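Local coordinates for protein fatty acid synthase 1, isoform A (Drosophila melanogaster, PDB 6FN6) that probably carries out reduction and dehydration steps of de novo fatty acid synthesis, this chain being the modifying region of the larger multifunctional synthase, at residues I380-R385 with K389-S394; A419-F424 with V439-R444. All blocks are in the same frame, centred on the assembly; numbering follows the deposited sequence.

Contact 1: residues I380-R385 with K389-S394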
loop_
_atom_site.group_PDB
_atom_site.type_symbol
_atom_site.label_atom_id
_atom_site.label_comp_id
_atom_site.label_asym_id
_atom_site.label_seq_id
_atom_site.Cartn_x
_atom_site.Cartn_y
_atom_site.Cartn_z
ATOM N N ILE A 380 68.511 -33.564 16.594
ATOM C CA ILE A 380 69.191 -33.314 15.331
ATOM C C ILE A 380 70.693 -33.309 15.572
ATOM O O ILE A 380 71.183 -32.641 16.481
ATOM C CB ILE A 380 68.727 -31.988 14.687
ATOM C CG1 ILE A 380 67.201 -31.985 14.522
ATOM C CG2 ILE A 380 69.436 -31.768 13.345
ATOM C CD1 ILE A 380 66.639 -30.756 13.839
ATOM N N ASP A 381 71.415 -34.068 14.755
ATOM C CA ASP A 381 72.870 -34.119 14.828
ATOM C C ASP A 381 73.343 -34.646 16.181
ATOM O O ASP A 381 74.308 -34.138 16.752
ATOM C CB ASP A 381 73.460 -32.731 14.561
ATOM C CG ASP A 381 73.060 -32.181 13.207
ATOM O OD1 ASP A 381 72.792 -32.991 12.293
ATOM O OD2 ASP A 381 73.013 -30.941 13.053
ATOM N N VAL A 382 72.668 -35.675 16.680
ATOM C CA VAL A 382 73.020 -36.276 17.959
ATOM C C VAL A 382 74.231 -37.186 17.775
ATOM O O VAL A 382 75.098 -37.263 18.645
ATOM C CB VAL A 382 71.827 -37.046 18.554
ATOM C CG1 VAL A 382 72.219 -37.740 19.858
ATOM C CG2 VAL A 382 70.653 -36.109 18.780
ATOM N N LEU A 383 74.280 -37.879 16.643
ATOM C CA LEU A 383 75.392 -38.769 16.337
ATOM C C LEU A 383 76.565 -37.986 15.751
ATOM O O LEU A 383 77.667 -38.515 15.604
ATOM C CB LEU A 383 74.948 -39.862 15.365
ATOM C CG LEU A 383 73.716 -40.665 15.791
ATOM C CD1 LEU A 383 73.324 -41.654 14.705
ATOM C CD2 LEU A 383 73.957 -41.390 17.115
ATOM N N SER A 384 76.316 -36.725 15.410
ATOM C CA SER A 384 77.347 -35.844 14.867
ATOM C C SER A 384 78.223 -35.272 15.977
ATOM O O SER A 384 79.422 -35.065 15.787
ATOM C CB SER A 384 76.709 -34.709 14.070
ATOM O OG SER A 384 75.925 -35.218 13.006
ATOM N N ARG A 385 77.609 -35.007 17.126
ATOM C CA ARG A 385 78.304 -34.428 18.272
ATOM C C ARG A 385 79.604 -35.175 18.577
ATOM O O ARG A 385 79.700 -36.379 18.336
ATOM C CB ARG A 385 77.400 -34.457 19.506
ATOM C CG ARG A 385 76.175 -33.558 19.426
ATOM C CD ARG A 385 76.408 -32.214 20.101
ATOM N NE ARG A 385 77.307 -31.355 19.336
ATOM C CZ ARG A 385 77.732 -30.164 19.744
ATOM N NH1 ARG A 385 77.345 -29.681 20.918
ATOM N NH2 ARG A 385 78.547 -29.452 18.977
ATOM N N LYS A 389 77.749 -38.148 25.218
ATOM C CA LYS A 389 76.961 -37.881 26.414
ATOM C C LYS A 389 75.527 -37.480 26.068
ATOM O O LYS A 389 74.588 -37.847 26.773
ATOM C CB LYS A 389 77.643 -36.800 27.254
ATOM C CG LYS A 389 78.818 -37.335 28.064
ATOM C CD LYS A 389 79.695 -36.226 28.621
ATOM C CE LYS A 389 80.840 -36.802 29.441
ATOM N NZ LYS A 389 81.791 -35.759 29.908
ATOM N N THR A 390 75.362 -36.723 24.986
ATOM C CA THR A 390 74.033 -36.330 24.529
ATOM C C THR A 390 73.211 -37.578 24.213
ATOM O O THR A 390 72.062 -37.704 24.635
ATOM C CB THR A 390 74.104 -35.424 23.282
ATOM O OG1 THR A 390 74.918 -34.279 23.564
ATOM C CG2 THR A 390 72.716 -34.958 22.870
ATOM N N LEU A 391 73.813 -38.498 23.466
ATOM C CA LEU A 391 73.166 -39.757 23.120
ATOM C C LEU A 391 72.860 -40.590 24.360
ATOM O O LEU A 391 71.752 -41.101 24.516
ATOM C CB LEU A 391 74.050 -40.559 22.162
ATOM C CG LEU A 391 73.575 -41.969 21.803
ATOM C CD1 LEU A 391 72.232 -41.927 21.103
ATOM C CD2 LEU A 391 74.611 -42.676 20.939
ATOM N N GLU A 392 73.853 -40.725 25.235
ATOM C CA GLU A 392 73.726 -41.554 26.430
ATOM C C GLU A 392 72.494 -41.193 27.255
ATOM O O GLU A 392 71.703 -42.065 27.615
ATOM C CB GLU A 392 74.981 -41.429 27.297
ATOM C CG GLU A 392 76.025 -42.497 27.022
ATOM C CD GLU A 392 77.310 -42.272 27.792
ATOM O OE1 GLU A 392 77.280 -41.527 28.794
ATOM O OE2 GLU A 392 78.347 -42.845 27.402
ATOM N N ASN A 393 72.330 -39.907 27.542
ATOM C CA ASN A 393 71.243 -39.457 28.404
ATOM C C ASN A 393 69.911 -39.505 27.670
ATOM O O ASN A 393 68.853 -39.540 28.294
ATOM C CB ASN A 393 71.521 -38.045 28.918
ATOM C CG ASN A 393 72.687 -38.002 29.887
ATOM O OD1 ASN A 393 72.779 -38.822 30.800
ATOM N ND2 ASN A 393 73.587 -37.048 29.688
ATOM N N SER A 394 69.966 -39.519 26.343
ATOM C CA SER A 394 68.763 -39.694 25.542
ATOM C C SER A 394 68.282 -41.136 25.675
ATOM O O SER A 394 67.081 -41.400 25.721
ATOM C CB SER A 394 69.028 -39.350 24.075
ATOM O OG SER A 394 69.479 -38.015 23.932
#
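Val382 meets the first turn of helix 389-395 with one of its two methyls, CG1, which sits over the backbone between Thr390 and Leu391. Val382 CG1 lies 4.0 Å from Leu391 CA and 4.1 Å from Leu391 CB. Thr390 turns its own methyl to the same place, CG2 approaching Val382 CG1 to 4.1 Å. With CG1 of Val382 anti to the backbone N (chi1 177°) and CG2 of Thr390 placed likewise, the two methyls face each other. Thr390 OG1, on the other branch, has Arg385 CD 4.3 Å away, a loose van der Waals approach with no hydrogen bond. In the fold this is the turn from strand 374-380 into the helix of the next beta-alpha-beta crossover, which leads to strand 402-409. The carboxylate of Glu408, in that strand, accepts hydrogen bonds from Leu383 N and Ser384 OG, tying the turn to it. The strand order of the sheet is that of a class I methyltransferase, consistent with the pseudo-methyltransferase domain of animal fatty acid synthases. Leu391 adds a second apolar patch. Leu391 CD2 touches Leu383 CD2 at 4.1 Å, the two side chains passing at a slant; Leu383 starts out pointing away from the helix, and its end swings back to make this touch. Leu391 also rests on Leu404, and Val382 on Leu406, both of strand 402-409. On the helix, Ser394 grips the carbonyl of Thr390 twice: Ser394 OG sits 2.7 Å from Thr390 O, 30° out of the carbonyl plane, while Ser394 N comes from the opposite face of that plane.

Contact 2: residues A419-F424 with V439-R444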
loop_
_atom_site.group_PDB
_atom_site.type_symbol
_atom_site.label_atom_id
_atom_site.label_comp_id
_atom_site.label_asym_id
_atom_site.label_seq_id
_atom_site.Cartn_x
_atom_site.Cartn_y
_atom_site.Cartn_z
ATOM N N ALA A 419 77.813 -46.925 13.419
ATOM C CA ALA A 419 78.701 -47.574 14.373
ATOM C C ALA A 419 78.381 -47.109 15.786
ATOM O O ALA A 419 78.392 -47.901 16.730
ATOM C CB ALA A 419 80.154 -47.281 14.032
ATOM N N LEU A 420 78.086 -45.821 15.922
ATOM C CA LEU A 420 77.791 -45.239 17.224
ATOM C C LEU A 420 76.507 -45.839 17.797
ATOM O O LEU A 420 76.431 -46.122 18.993
ATOM C CB LEU A 420 77.681 -43.717 17.114
ATOM C CG LEU A 420 77.670 -42.907 18.414
ATOM C CD1 LEU A 420 78.902 -43.191 19.261
ATOM C CD2 LEU A 420 77.579 -41.420 18.102
ATOM N N LEU A 421 75.502 -46.032 16.945
ATOM C CA LEU A 421 74.257 -46.674 17.365
ATOM C C LEU A 421 74.535 -48.134 17.722
ATOM O O LEU A 421 74.030 -48.649 18.719
ATOM C CB LEU A 421 73.190 -46.590 16.268
ATOM C CG LEU A 421 72.558 -45.219 15.998
ATOM C CD1 LEU A 421 71.639 -45.281 14.782
ATOM C CD2 LEU A 421 71.798 -44.707 17.213
ATOM N N THR A 422 75.337 -48.795 16.894
ATOM C CA THR A 422 75.718 -50.180 17.143
ATOM C C THR A 422 76.507 -50.254 18.448
ATOM O O THR A 422 76.307 -51.159 19.258
ATOM C CB THR A 422 76.561 -50.761 15.987
ATOM O OG1 THR A 422 75.830 -50.662 14.761
ATOM C CG2 THR A 422 76.901 -52.224 16.245
ATOM N N LYS A 423 77.406 -49.294 18.639
ATOM C CA LYS A 423 78.240 -49.250 19.832
ATOM C C LYS A 423 77.408 -49.205 21.105
ATOM O O LYS A 423 77.778 -49.803 22.115
ATOM C CB LYS A 423 79.161 -48.028 19.777
ATOM C CG LYS A 423 79.963 -47.774 21.049
ATOM C CD LYS A 423 80.785 -46.505 20.927
ATOM C CE LYS A 423 81.506 -46.175 22.224
ATOM N NZ LYS A 423 82.157 -44.837 22.157
ATOM N N PHE A 424 76.285 -48.496 21.057
ATOM C CA PHE A 424 75.430 -48.352 22.230
ATOM C C PHE A 424 74.268 -49.341 22.228
ATOM O O PHE A 424 73.318 -49.194 22.995
ATOM C CB PHE A 424 74.920 -46.915 22.333
ATOM C CG PHE A 424 75.936 -45.960 22.894
ATOM C CD1 PHE A 424 75.966 -45.682 24.251
ATOM C CD2 PHE A 424 76.875 -45.360 22.072
ATOM C CE1 PHE A 424 76.905 -44.812 24.776
ATOM C CE2 PHE A 424 77.816 -44.488 22.592
ATOM C CZ PHE A 424 77.830 -44.216 23.947
ATOM N N VAL A 439 69.196 -37.485 6.562
ATOM C CA VAL A 439 68.409 -38.699 6.740
ATOM C C VAL A 439 67.699 -38.692 8.092
ATOM O O VAL A 439 68.242 -38.202 9.082
ATOM C CB VAL A 439 69.304 -39.956 6.596
ATOM C CG1 VAL A 439 70.415 -39.951 7.642
ATOM C CG2 VAL A 439 68.469 -41.229 6.695
ATOM N N LEU A 440 66.486 -39.233 8.129
ATOM C CA LEU A 440 65.776 -39.410 9.392
ATOM C C LEU A 440 65.911 -40.864 9.842
ATOM O O LEU A 440 65.528 -41.787 9.119
ATOM C CB LEU A 440 64.302 -39.020 9.253
ATOM C CG LEU A 440 63.501 -38.916 10.557
ATOM C CD1 LEU A 440 64.011 -37.770 11.428
ATOM C CD2 LEU A 440 62.012 -38.747 10.273
ATOM N N VAL A 441 66.468 -41.062 11.032
ATOM C CA VAL A 441 66.741 -42.400 11.536
ATOM C C VAL A 441 65.880 -42.701 12.755
ATOM O O VAL A 441 65.880 -41.951 13.732
ATOM C CB VAL A 441 68.238 -42.564 11.878
ATOM C CG1 VAL A 441 68.536 -43.990 12.312
ATOM C CG2 VAL A 441 69.107 -42.177 10.689
ATOM N N LEU A 442 65.153 -43.810 12.693
ATOM C CA LEU A 442 64.403 -44.298 13.841
ATOM C C LEU A 442 65.157 -45.474 14.466
ATOM O O LEU A 442 65.344 -46.510 13.826
ATOM C CB LEU A 442 62.989 -44.713 13.424
ATOM C CG LEU A 442 62.030 -45.085 14.559
ATOM C CD1 LEU A 442 61.724 -43.886 15.443
ATOM C CD2 LEU A 442 60.746 -45.673 14.004
ATOM N N ALA A 443 65.580 -45.310 15.717
ATOM C CA ALA A 443 66.416 -46.308 16.377
ATOM C C ALA A 443 65.713 -46.914 17.585
ATOM O O ALA A 443 64.827 -46.298 18.177
ATOM C CB ALA A 443 67.739 -45.692 16.795
ATOM N N ARG A 444 66.136 -48.122 17.946
ATOM C CA ARG A 444 65.520 -48.889 19.022
ATOM C C ARG A 444 66.491 -49.974 19.488
ATOM O O ARG A 444 67.320 -50.437 18.704
ATOM C CB ARG A 444 64.212 -49.521 18.540
ATOM C CG ARG A 444 63.309 -50.069 19.632
ATOM C CD ARG A 444 62.214 -50.943 19.029
ATOM N NE ARG A 444 60.983 -50.949 19.818
ATOM C CZ ARG A 444 59.892 -51.639 19.495
ATOM N NH1 ARG A 444 59.882 -52.402 18.408
ATOM N NH2 ARG A 444 58.814 -51.583 20.265
#
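Leu421 reaches from helix 410-423 to strand 438-445 and touches it at Val441 and Ala443. Starting at CB, the bond from the backbone already heads for the strand, though Leu421 CB is still 5.5 Å from Ala443 CB. CG lies anti to the carbonyl carbon (chi1 -72°), which carries the fork onward and places the two methyls at neighbouring points along the strand. Leu421 CG has Leu383 CD1 3.9 Å away. At the tip, Leu421 CD1 meets Val441 CG1 at 4.2 Å, the leucine and valine side chains running past one another in opposite senses. Leu421 CD2 meets Ala443 CB at 4.2 Å. Val441 and Ala443 are two residues apart and so present the same face of the strand, while Leu442 between them turns to the other face, against Phe403 and Ile405. No hydrogen bond joins helix and strand; the touch is apolar and buried. Ala428 and Phe426 of strand 426-433 flank Val441 and Ala443. Strand 438-445 runs antiparallel to both its neighbours, 402-409 and 426-433, and the helix belongs to the crossover joining those two: a reversed strand inserted in an otherwise parallel set, the hallmark of the class I methyltransferase fold.

Following the chain from the N terminus, strand 374-380 ends in a turn, and contact 1 closes a short loop where helix 389-395 packs back on it. The chain then lays down strand 402-409 and climbs helix 410-423. Contact 2 closes a second loop around strand 426-433, when strand 438-445 returns beneath that helix. The loops follow in series, neither enclosing the other, yet their centres are only about 10 Å apart. Direct packing joins them: Leu383 CD2 lies 3.8 Å from Leu420 CD2, and Phe424 packs on Leu391 and on the aliphatic part of Glu392. Thus the turn and two helices share one apolar layer over the same sheet.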